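Local coordinates for protein chitin deacetylase (Bombyx mori, PDB 5ZNT) that removes N-acetyl groups from the N-acetylglucosamine residues of chitin, releasing acetate and leaving chitosan, as a secreted zinc-dependent enzyme of carbohydrate esterase family 4, at residues Q157-E162 / R204-W209; L31-V36 / Q260-L265; N214-R219 / L265-H270. All blocks are in the same frame, centred on the assembly; numbering follows the deposited sequence.

Contact 1 (Q157-E162 / R204-W209)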
loop_
_atom_site.group_PDB
_atom_site.type_symbol
_atom_site.label_atom_id
_atom_site.label_comp_id
_atom_site.label_asym_id
_atom_site.label_seq_id
_atom_site.Cartn_x
_atom_site.Cartn_y
_atom_site.Cartn_z
ATOM N N GLN A 157 -15.062 7.826 -4.854
ATOM C CA GLN A 157 -13.646 7.728 -4.499
ATOM C C GLN A 157 -12.774 7.862 -5.733
ATOM O O GLN A 157 -11.794 8.615 -5.744
ATOM C CB GLN A 157 -13.354 6.406 -3.787
ATOM C CG GLN A 157 -11.827 6.184 -3.558
ATOM C CD GLN A 157 -11.496 4.852 -2.907
ATOM O OE1 GLN A 157 -12.392 4.080 -2.569
ATOM N NE2 GLN A 157 -10.191 4.576 -2.727
ATOM N N PHE A 158 -13.148 7.162 -6.812
ATOM C CA PHE A 158 -12.297 7.128 -7.989
ATOM C C PHE A 158 -12.448 8.379 -8.833
ATOM O O PHE A 158 -11.468 8.813 -9.444
ATOM C CB PHE A 158 -12.579 5.842 -8.784
ATOM C CG PHE A 158 -12.086 4.619 -8.082
ATOM C CD1 PHE A 158 -12.795 4.081 -7.019
ATOM C CD2 PHE A 158 -10.853 4.066 -8.414
ATOM C CE1 PHE A 158 -12.319 2.989 -6.329
ATOM C CE2 PHE A 158 -10.366 2.971 -7.725
ATOM C CZ PHE A 158 -11.101 2.427 -6.692
ATOM N N THR A 159 -13.642 8.993 -8.862
ATOM C CA THR A 159 -13.749 10.323 -9.455
ATOM C C THR A 159 -12.794 11.296 -8.762
ATOM O O THR A 159 -12.042 12.025 -9.417
ATOM C CB THR A 159 -15.194 10.830 -9.373
ATOM O OG1 THR A 159 -16.065 9.917 -10.061
ATOM C CG2 THR A 159 -15.308 12.225 -10.010
ATOM N N MET A 160 -12.795 11.294 -7.428
ATOM C CA MET A 160 -11.843 12.133 -6.702
ATOM C C MET A 160 -10.415 11.822 -7.130
ATOM O O MET A 160 -9.631 12.728 -7.436
ATOM C CB MET A 160 -12.009 11.936 -5.189
ATOM C CG MET A 160 -11.015 12.756 -4.333
ATOM S SD MET A 160 -9.381 11.988 -4.170
ATOM C CE MET A 160 -9.732 10.571 -3.133
ATOM N N MET A 161 -10.049 10.544 -7.150
ATOM C CA MET A 161 -8.643 10.215 -7.379
ATOM C C MET A 161 -8.198 10.646 -8.763
ATOM O O MET A 161 -7.054 11.084 -8.948
ATOM C CB MET A 161 -8.419 8.718 -7.171
ATOM C CG MET A 161 -8.587 8.321 -5.706
ATOM S SD MET A 161 -8.276 6.584 -5.412
ATOM C CE MET A 161 -6.558 6.466 -5.902
ATOM N N GLU A 162 -9.091 10.559 -9.747
ATOM C CA GLU A 162 -8.717 11.030 -11.075
ATOM C C GLU A 162 -8.577 12.549 -11.091
ATOM O O GLU A 162 -7.594 13.079 -11.614
ATOM C CB GLU A 162 -9.727 10.559 -12.128
ATOM C CG GLU A 162 -9.295 10.966 -13.533
ATOM C CD GLU A 162 -10.106 10.319 -14.659
ATOM O OE1 GLU A 162 -10.904 9.381 -14.409
ATOM O OE2 GLU A 162 -9.930 10.773 -15.809
ATOM N N ARG A 204 -18.084 2.980 -13.275
ATOM C CA ARG A 204 -17.739 3.709 -14.481
ATOM C C ARG A 204 -16.236 3.613 -14.747
ATOM O O ARG A 204 -15.473 3.032 -13.967
ATOM C CB ARG A 204 -18.199 5.163 -14.369
ATOM C CG ARG A 204 -19.695 5.316 -14.118
ATOM C CD ARG A 204 -20.168 6.754 -14.322
ATOM N NE ARG A 204 -19.560 7.662 -13.355
ATOM C CZ ARG A 204 -20.059 7.912 -12.145
ATOM N NH1 ARG A 204 -21.184 7.319 -11.752
ATOM N NH2 ARG A 204 -19.428 8.750 -11.325
ATOM N N SER A 205 -15.810 4.192 -15.868
ATOM C CA SER A 205 -14.405 4.226 -16.241
ATOM C C SER A 205 -13.685 5.312 -15.453
ATOM O O SER A 205 -14.156 6.452 -15.377
ATOM C CB SER A 205 -14.241 4.487 -17.741
ATOM O OG SER A 205 -14.794 3.422 -18.485
ATOM N N HIS A 206 -12.536 4.955 -14.886
ATOM C CA HIS A 206 -11.718 5.884 -14.121
ATOM C C HIS A 206 -10.265 5.630 -14.480
ATOM O O HIS A 206 -9.831 4.472 -14.526
ATOM C CB HIS A 206 -11.927 5.706 -12.612
ATOM C CG HIS A 206 -13.343 5.885 -12.156
ATOM N ND1 HIS A 206 -13.919 7.126 -11.970
ATOM C CD2 HIS A 206 -14.282 4.978 -11.796
ATOM C CE1 HIS A 206 -15.157 6.975 -11.533
ATOM N NE2 HIS A 206 -15.400 5.681 -11.414
ATOM N N ALA A 207 -9.520 6.707 -14.734
ATOM C CA ALA A 207 -8.107 6.622 -15.106
ATOM C C ALA A 207 -7.233 6.472 -13.859
ATOM O O ALA A 207 -6.417 7.334 -13.526
ATOM C CB ALA A 207 -7.700 7.848 -15.913
ATOM N N VAL A 208 -7.416 5.341 -13.175
ATOM C CA VAL A 208 -6.774 5.057 -11.894
ATOM C C VAL A 208 -6.344 3.603 -11.901
ATOM O O VAL A 208 -7.100 2.728 -12.335
ATOM C CB VAL A 208 -7.726 5.304 -10.698
ATOM C CG1 VAL A 208 -7.002 5.041 -9.373
ATOM C CG2 VAL A 208 -8.315 6.740 -10.735
ATOM N N TRP A 209 -5.157 3.331 -11.376
ATOM C CA TRP A 209 -4.722 1.954 -11.188
ATOM C C TRP A 209 -5.323 1.391 -9.911
ATOM O O TRP A 209 -5.509 2.107 -8.923
ATOM C CB TRP A 209 -3.198 1.873 -11.107
ATOM C CG TRP A 209 -2.496 2.078 -12.396
ATOM C CD1 TRP A 209 -2.103 3.273 -12.950
ATOM C CD2 TRP A 209 -2.076 1.055 -13.306
ATOM N NE1 TRP A 209 -1.461 3.048 -14.149
ATOM C CE2 TRP A 209 -1.439 1.699 -14.394
ATOM C CE3 TRP A 209 -2.180 -0.341 -13.308
ATOM C CZ2 TRP A 209 -0.902 0.994 -15.477
ATOM C CZ3 TRP A 209 -1.642 -1.046 -14.385
ATOM C CH2 TRP A 209 -1.010 -0.370 -15.457
HETATM O O HOH W 1 -18.647 10.017 -8.858
HETATM O O HOH W 2 -13.063 9.493 -13.007
#
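E162 and F158, one turn apart on helix 154-163, meet the loop residues H206, A207 and V208. From CB, E162 first brushes V208 CG2; CG stands anti to the backbone N (chi1 -176°) and the chain runs on extended to the carboxylate. Its CD rests 3.7 Å from A207 CB, and OE2 is as near to the same methyl. OE1 takes the nearly straight hydrogen bond from A207 N, 3.0 Å long, which reaches it from above the carboxylate plane. The same oxygen accepts from water 2, 2.6 Å away, which also hydrogen-bonds H206 ND1. A207 is the centre of an inverse gamma turn, so the glutamate grips the loop where it bends sharply just before strand 209-214.

This chain is the carbohydrate esterase 4 catalytic part of a longer protein, and here the loop leading into one of its strands is laid over a helix. F158 CB sits over the centre of the H206 imidazole in a CH-pi contact, 3.5 Å from the centroid, while the two aromatic rings lie oblique at 40°. N155, in the same helix, accepts from H206 NE2 through OD1, so the imidazole is held from both nitrogens. V208 fills the other end: its CB lies at the edge of the F158 ring, and CG1 meets M161 CE at 3.8 Å. At the partly exposed T159-R204 end, water 1 donates to T159 OG1, itself bonded to the backbone oxygen of N155, and accepts a weak bond from R204 NH2.

Contact 2 (L31-V36 / Q260-L265)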
loop_
_atom_site.group_PDB
_atom_site.type_symbol
_atom_site.label_atom_id
_atom_site.label_comp_id
_atom_site.label_asym_id
_atom_site.label_seq_id
_atom_site.Cartn_x
_atom_site.Cartn_y
_atom_site.Cartn_z
ATOM N N LEU A 31 4.506 -12.179 -20.741
ATOM C CA LEU A 31 5.734 -12.874 -20.398
ATOM C C LEU A 31 5.399 -14.241 -19.801
ATOM O O LEU A 31 4.357 -14.406 -19.154
ATOM C CB LEU A 31 6.563 -12.055 -19.406
ATOM C CG LEU A 31 7.553 -11.010 -19.940
ATOM C CD1 LEU A 31 6.855 -9.938 -20.718
ATOM C CD2 LEU A 31 8.359 -10.374 -18.795
ATOM N N PRO A 32 6.245 -15.248 -20.035
ATOM C CA PRO A 32 6.059 -16.537 -19.357
ATOM C C PRO A 32 6.227 -16.380 -17.854
ATOM O O PRO A 32 7.153 -15.714 -17.397
ATOM C CB PRO A 32 7.183 -17.413 -19.933
ATOM C CG PRO A 32 7.765 -16.639 -21.068
ATOM C CD PRO A 32 7.492 -15.214 -20.820
ATOM N N ALA A 33 5.364 -17.058 -17.089
ATOM C CA ALA A 33 5.431 -16.976 -15.629
ATOM C C ALA A 33 6.831 -17.287 -15.104
ATOM O O ALA A 33 7.314 -16.623 -14.176
ATOM C CB ALA A 33 4.399 -17.918 -15.004
ATOM N N ARG A 34 7.515 -18.278 -15.693
ATOM C CA ARG A 34 8.828 -18.659 -15.177
ATOM C C ARG A 34 9.875 -17.564 -15.374
ATOM O O ARG A 34 10.919 -17.596 -14.715
ATOM C CB ARG A 34 9.297 -19.972 -15.826
ATOM C CG ARG A 34 9.930 -19.781 -17.196
ATOM C CD ARG A 34 10.070 -21.095 -17.969
ATOM N NE ARG A 34 8.895 -21.351 -18.803
ATOM C CZ ARG A 34 8.835 -21.128 -20.114
ATOM N NH1 ARG A 34 9.887 -20.636 -20.759
ATOM N NH2 ARG A 34 7.712 -21.386 -20.778
ATOM N N ASP A 35 9.629 -16.587 -16.244
ATOM C CA ASP A 35 10.571 -15.487 -16.431
ATOM C C ASP A 35 10.162 -14.208 -15.707
ATOM O O ASP A 35 10.871 -13.204 -15.804
ATOM C CB ASP A 35 10.751 -15.184 -17.922
ATOM C CG ASP A 35 11.399 -16.341 -18.680
ATOM O OD1 ASP A 35 12.332 -16.976 -18.139
ATOM O OD2 ASP A 35 10.961 -16.612 -19.813
ATOM N N VAL A 36 9.052 -14.223 -14.982
ATOM C CA VAL A 36 8.522 -13.042 -14.291
ATOM C C VAL A 36 9.102 -12.969 -12.880
ATOM O O VAL A 36 8.981 -13.935 -12.122
ATOM C CB VAL A 36 6.980 -13.087 -14.265
ATOM C CG1 VAL A 36 6.383 -11.983 -13.366
ATOM C CG2 VAL A 36 6.417 -13.003 -15.701
ATOM N N GLN A 260 1.922 -20.087 -9.855
ATOM C CA GLN A 260 0.867 -19.884 -10.853
ATOM C C GLN A 260 1.231 -18.754 -11.805
ATOM O O GLN A 260 2.104 -18.920 -12.661
ATOM C CB GLN A 260 -0.487 -19.625 -10.179
ATOM C CG GLN A 260 -0.950 -20.822 -9.339
ATOM C CD GLN A 260 -2.347 -20.693 -8.768
ATOM O OE1 GLN A 260 -3.343 -20.916 -9.470
ATOM N NE2 GLN A 260 -2.436 -20.367 -7.473
ATOM N N ASN A 261 0.584 -17.595 -11.683
ATOM C CA ASN A 261 0.821 -16.503 -12.616
ATOM C C ASN A 261 1.782 -15.444 -12.072
ATOM O O ASN A 261 1.948 -14.393 -12.702
ATOM C CB ASN A 261 -0.511 -15.854 -13.006
ATOM C CG ASN A 261 -1.228 -15.244 -11.817
ATOM O OD1 ASN A 261 -0.854 -15.487 -10.666
ATOM N ND2 ASN A 261 -2.279 -14.471 -12.083
ATOM N N ARG A 262 2.415 -15.697 -10.933
ATOM C CA ARG A 262 3.342 -14.740 -10.304
ATOM C C ARG A 262 2.722 -13.353 -10.117
ATOM O O ARG A 262 3.408 -12.332 -10.230
ATOM C CB ARG A 262 4.646 -14.634 -11.091
ATOM C CG ARG A 262 5.327 -15.985 -11.211
ATOM C CD ARG A 262 6.774 -15.909 -10.898
ATOM N NE ARG A 262 7.333 -17.252 -10.800
ATOM C CZ ARG A 262 8.545 -17.575 -11.233
ATOM N NH1 ARG A 262 9.314 -16.638 -11.783
ATOM N NH2 ARG A 262 8.984 -18.830 -11.117
ATOM N N ALA A 263 1.427 -13.302 -9.833
ATOM C CA ALA A 263 0.817 -12.026 -9.487
ATOM C C ALA A 263 1.517 -11.464 -8.251
ATOM O O ALA A 263 1.868 -12.224 -7.341
ATOM C CB ALA A 263 -0.679 -12.196 -9.217
ATOM N N PRO A 264 1.769 -10.160 -8.200
ATOM C CA PRO A 264 2.352 -9.571 -6.989
ATOM C C PRO A 264 1.621 -10.050 -5.743
ATOM O O PRO A 264 0.390 -10.149 -5.714
ATOM C CB PRO A 264 2.194 -8.063 -7.215
ATOM C CG PRO A 264 2.268 -7.913 -8.739
ATOM C CD PRO A 264 1.552 -9.175 -9.277
ATOM N N LEU A 265 2.393 -10.440 -4.743
ATOM C CA LEU A 265 1.850 -10.920 -3.480
ATOM C C LEU A 265 1.826 -9.764 -2.476
ATOM O O LEU A 265 2.870 -9.188 -2.159
ATOM C CB LEU A 265 2.711 -12.056 -2.942
ATOM C CG LEU A 265 2.490 -12.513 -1.497
ATOM C CD1 LEU A 265 1.146 -13.197 -1.335
ATOM C CD2 LEU A 265 3.619 -13.444 -1.064
HETATM O O HOH W 3 12.094 -18.138 -12.288
#
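The side chain of R262, hydrogen-bonded to the backbone oxygen of V36, makes this a loop-to-loop contact, at the edge of the fold where strands 38-45 and 265-270 are about to begin. R262 NH1 donates to V36 O over 2.7 Å, with an N-H...O angle of 160° and the oxygen almost in the guanidinium plane. A33 O lies over one face of the same group, offset toward its rim, without a bond to it; it accepts instead from V36 N in the short 3-10 turn of 33-35. Water 3 adds a second link, donating to R34 O and accepting from NH1 at 3.2 Å. The arginine chain bends at chi2 (-133°), which brings CD alongside both carbonyl oxygens, 3.2 Å from V36 O and 3.4 Å from A33 O. Nearer the backbone, V36 CG1 and R262 CB meet at 3.9 Å. A33 CB touches Q260 O, also at 3.4 Å. The loop itself is shaped by an Asx turn in which N261 OD1 accepts from A263 N. R262 NE donates to Y258 O at the end of helix 243-258, and the Y258 ring makes a cation-pi contact with the guanidinium. V36 and P264 both pack on helix 303-311, while the chain runs on from each loop into paired parallel strands of the central sheet.

Contact 3 (N214-R219 / L265-H270)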
loop_
_atom_site.group_PDB
_atom_site.type_symbol
_atom_site.label_atom_id
_atom_site.label_comp_id
_atom_site.label_asym_id
_atom_site.label_seq_id
_atom_site.Cartn_x
_atom_site.Cartn_y
_atom_site.Cartn_z
ATOM N N ASN A 214 -5.450 -9.071 -3.161
ATOM C CA ASN A 214 -5.844 -10.475 -3.193
ATOM C C ASN A 214 -5.944 -11.019 -1.782
ATOM O O ASN A 214 -5.007 -10.885 -0.993
ATOM C CB ASN A 214 -4.826 -11.307 -3.974
ATOM C CG ASN A 214 -4.860 -11.035 -5.448
ATOM O OD1 ASN A 214 -5.784 -11.457 -6.143
ATOM N ND2 ASN A 214 -3.841 -10.334 -5.949
ATOM N N GLU A 215 -7.065 -11.665 -1.465
ATOM C CA GLU A 215 -7.144 -12.361 -0.191
ATOM C C GLU A 215 -6.108 -13.475 -0.142
ATOM O O GLU A 215 -5.776 -14.085 -1.157
ATOM C CB GLU A 215 -8.534 -12.957 0.016
ATOM C CG GLU A 215 -9.613 -11.929 0.295
ATOM C CD GLU A 215 -10.933 -12.604 0.641
ATOM O OE1 GLU A 215 -11.193 -13.709 0.107
ATOM O OE2 GLU A 215 -11.691 -12.039 1.443
ATOM N N LEU A 216 -5.585 -13.724 1.046
ATOM C CA LEU A 216 -4.667 -14.825 1.250
ATOM C C LEU A 216 -5.445 -16.028 1.785
ATOM O O LEU A 216 -6.503 -15.878 2.398
ATOM C CB LEU A 216 -3.543 -14.430 2.213
ATOM C CG LEU A 216 -2.291 -13.719 1.638
ATOM C CD1 LEU A 216 -2.597 -12.683 0.608
ATOM C CD2 LEU A 216 -1.481 -13.086 2.771
ATOM N N ASP A 217 -4.913 -17.223 1.519
ATOM C CA ASP A 217 -5.514 -18.493 1.931
ATOM C C ASP A 217 -5.042 -18.801 3.346
ATOM O O ASP A 217 -3.849 -19.010 3.585
ATOM C CB ASP A 217 -5.123 -19.592 0.936
ATOM C CG ASP A 217 -5.734 -20.963 1.260
ATOM O OD1 ASP A 217 -6.433 -21.134 2.280
ATOM O OD2 ASP A 217 -5.497 -21.886 0.459
ATOM N N ARG A 218 -5.964 -18.789 4.297
ATOM C CA ARG A 218 -5.583 -18.975 5.689
ATOM C C ARG A 218 -5.682 -20.430 6.143
ATOM O O ARG A 218 -5.487 -20.707 7.331
ATOM C CB ARG A 218 -6.472 -18.116 6.575
ATOM C CG ARG A 218 -7.879 -18.623 6.473
ATOM C CD ARG A 218 -8.700 -18.224 7.622
ATOM N NE ARG A 218 -9.271 -16.913 7.390
ATOM C CZ ARG A 218 -10.229 -16.401 8.142
ATOM N NH1 ARG A 218 -10.713 -17.119 9.157
ATOM N NH2 ARG A 218 -10.701 -15.183 7.877
ATOM N N ARG A 219 -6.009 -21.357 5.240
ATOM C CA ARG A 219 -6.216 -22.744 5.644
ATOM C C ARG A 219 -4.923 -23.326 6.196
ATOM O O ARG A 219 -3.884 -23.291 5.528
ATOM C CB ARG A 219 -6.717 -23.571 4.460
ATOM C CG ARG A 219 -8.202 -23.395 4.172
ATOM C CD ARG A 219 -8.582 -24.175 2.925
ATOM N NE ARG A 219 -7.672 -23.882 1.822
ATOM C CZ ARG A 219 -7.543 -24.632 0.732
ATOM N NH1 ARG A 219 -8.267 -25.737 0.591
ATOM N NH2 ARG A 219 -6.680 -24.282 -0.214
ATOM N N LEU A 265 2.393 -10.440 -4.743
ATOM C CA LEU A 265 1.850 -10.920 -3.480
ATOM C C LEU A 265 1.826 -9.764 -2.476
ATOM O O LEU A 265 2.870 -9.188 -2.159
ATOM C CB LEU A 265 2.711 -12.056 -2.942
ATOM C CG LEU A 265 2.490 -12.513 -1.497
ATOM C CD1 LEU A 265 1.146 -13.197 -1.335
ATOM C CD2 LEU A 265 3.619 -13.444 -1.064
ATOM N N GLY A 266 0.639 -9.434 -1.958
ATOM C CA GLY A 266 0.501 -8.331 -1.021
ATOM C C GLY A 266 0.459 -8.823 0.389
ATOM O O GLY A 266 -0.424 -9.598 0.772
ATOM N N LEU A 267 1.420 -8.370 1.224
ATOM C CA LEU A 267 1.476 -8.679 2.647
ATOM C C LEU A 267 1.186 -7.388 3.418
ATOM O O LEU A 267 2.068 -6.537 3.610
ATOM C CB LEU A 267 2.822 -9.289 3.025
ATOM C CG LEU A 267 3.194 -10.530 2.188
ATOM C CD1 LEU A 267 4.599 -11.019 2.619
ATOM C CD2 LEU A 267 2.139 -11.634 2.387
ATOM N N TYR A 268 -0.053 -7.239 3.857
ATOM C CA TYR A 268 -0.563 -5.952 4.330
ATOM C C TYR A 268 -0.656 -5.984 5.848
ATOM O O TYR A 268 -1.499 -6.690 6.402
ATOM C CB TYR A 268 -1.921 -5.657 3.703
ATOM C CG TYR A 268 -1.972 -5.854 2.203
ATOM C CD1 TYR A 268 -1.086 -5.186 1.368
ATOM C CD2 TYR A 268 -2.913 -6.692 1.624
ATOM C CE1 TYR A 268 -1.155 -5.314 -0.009
ATOM C CE2 TYR A 268 -2.972 -6.853 0.248
ATOM C CZ TYR A 268 -2.094 -6.163 -0.561
ATOM O OH TYR A 268 -2.166 -6.312 -1.932
ATOM N N PHE A 269 0.213 -5.223 6.519
ATOM C CA PHE A 269 0.354 -5.290 7.971
ATOM C C PHE A 269 -0.130 -4.034 8.681
ATOM O O PHE A 269 -0.190 -2.936 8.112
ATOM C CB PHE A 269 1.816 -5.497 8.386
ATOM C CG PHE A 269 2.387 -6.830 7.990
ATOM C CD1 PHE A 269 2.189 -7.950 8.778
ATOM C CD2 PHE A 269 3.148 -6.951 6.839
ATOM C CE1 PHE A 269 2.745 -9.185 8.417
ATOM C CE2 PHE A 269 3.694 -8.176 6.456
ATOM C CZ PHE A 269 3.488 -9.294 7.235
ATOM N N HIS A 270 -0.424 -4.215 9.968
ATOM C CA HIS A 270 -0.351 -3.155 10.969
ATOM C C HIS A 270 0.863 -3.431 11.830
ATOM O O HIS A 270 1.032 -4.556 12.310
ATOM C CB HIS A 270 -1.594 -3.106 11.853
ATOM C CG HIS A 270 -2.836 -2.776 11.100
ATOM N ND1 HIS A 270 -3.617 -3.744 10.507
ATOM C CD2 HIS A 270 -3.428 -1.588 10.825
ATOM C CE1 HIS A 270 -4.648 -3.166 9.914
ATOM N NE2 HIS A 270 -4.560 -1.862 10.096
HETATM O O HOH W 4 -2.663 -8.813 -3.662
HETATM O O HOH W 5 -2.306 -10.050 -1.339
#
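L216 packs its two methyls against L265, G266 and L267 where strand 265-270 begins, and has more surface buried here than any other residue of the pair. That strand belongs to the parallel sheet of the deacetylase domain and runs beside strand 38-45; the CE4 fold is generally described as a distorted beta/alpha barrel. Segment 214-219 leaves strand 209-214 and passes the strand without a direct hydrogen bond to it. L216 CD1 lies 3.8 Å from G266 O and somewhat farther from L265 CD1, while CD2 meets L267 CD2 at 3.9 Å. The L216 and L267 side chains cross at about a right angle. CG of L216 is anti to its carbonyl carbon (chi1 -86°), which carries it toward the strand, and the two methyls come to the strand edge beside G266 O. F249 and N253 of helix 243-258 also touch this leucine.

N214, the second in buried area, works through water. Water 4 accepts from N214 N and ND2 and is hydrogen-bonded to Y268 OH, 3.1 Å away. These buried polar atoms are thus paired through solvent, and the side-chain oxygen OD1 of N214 accepts from L181 N.

Y268, third of the group, folds its ring back along its own strand: the carbonyl carbon of G266 lies over the ring centre. R146 makes a cation-pi contact with this ring; the Y268 side chain is about 10 Å from the bound zinc ion. The oxygen of that same G266 is joined to N214 by water 5, which donates to both backbone carbonyls, 2.8 Å from N214 O and 2.9 Å from G266 O.

How the contacts relate
Contact 3 is the buried one of the three, every touching residue lying inside the protein, whereas contacts 1 and 2 are partly exposed. Contacts 2 and 3 share L265: contact 2 holds the loop leading into strand 265-270 and contact 3 packs on that strand, while their segments alternate along the chain. Contact 1 lies apart, about 27 Å and 25 Å from them between centres, but is tied to contact 3 through strand 209-214, which its loop enters and from which 214-219 departs. Chemistry follows place: a helix glutamate on a loop N-H with a CH-pi contact to the loop histidine, an arginine on a loop carbonyl, and leucines with bridging waters in the interior.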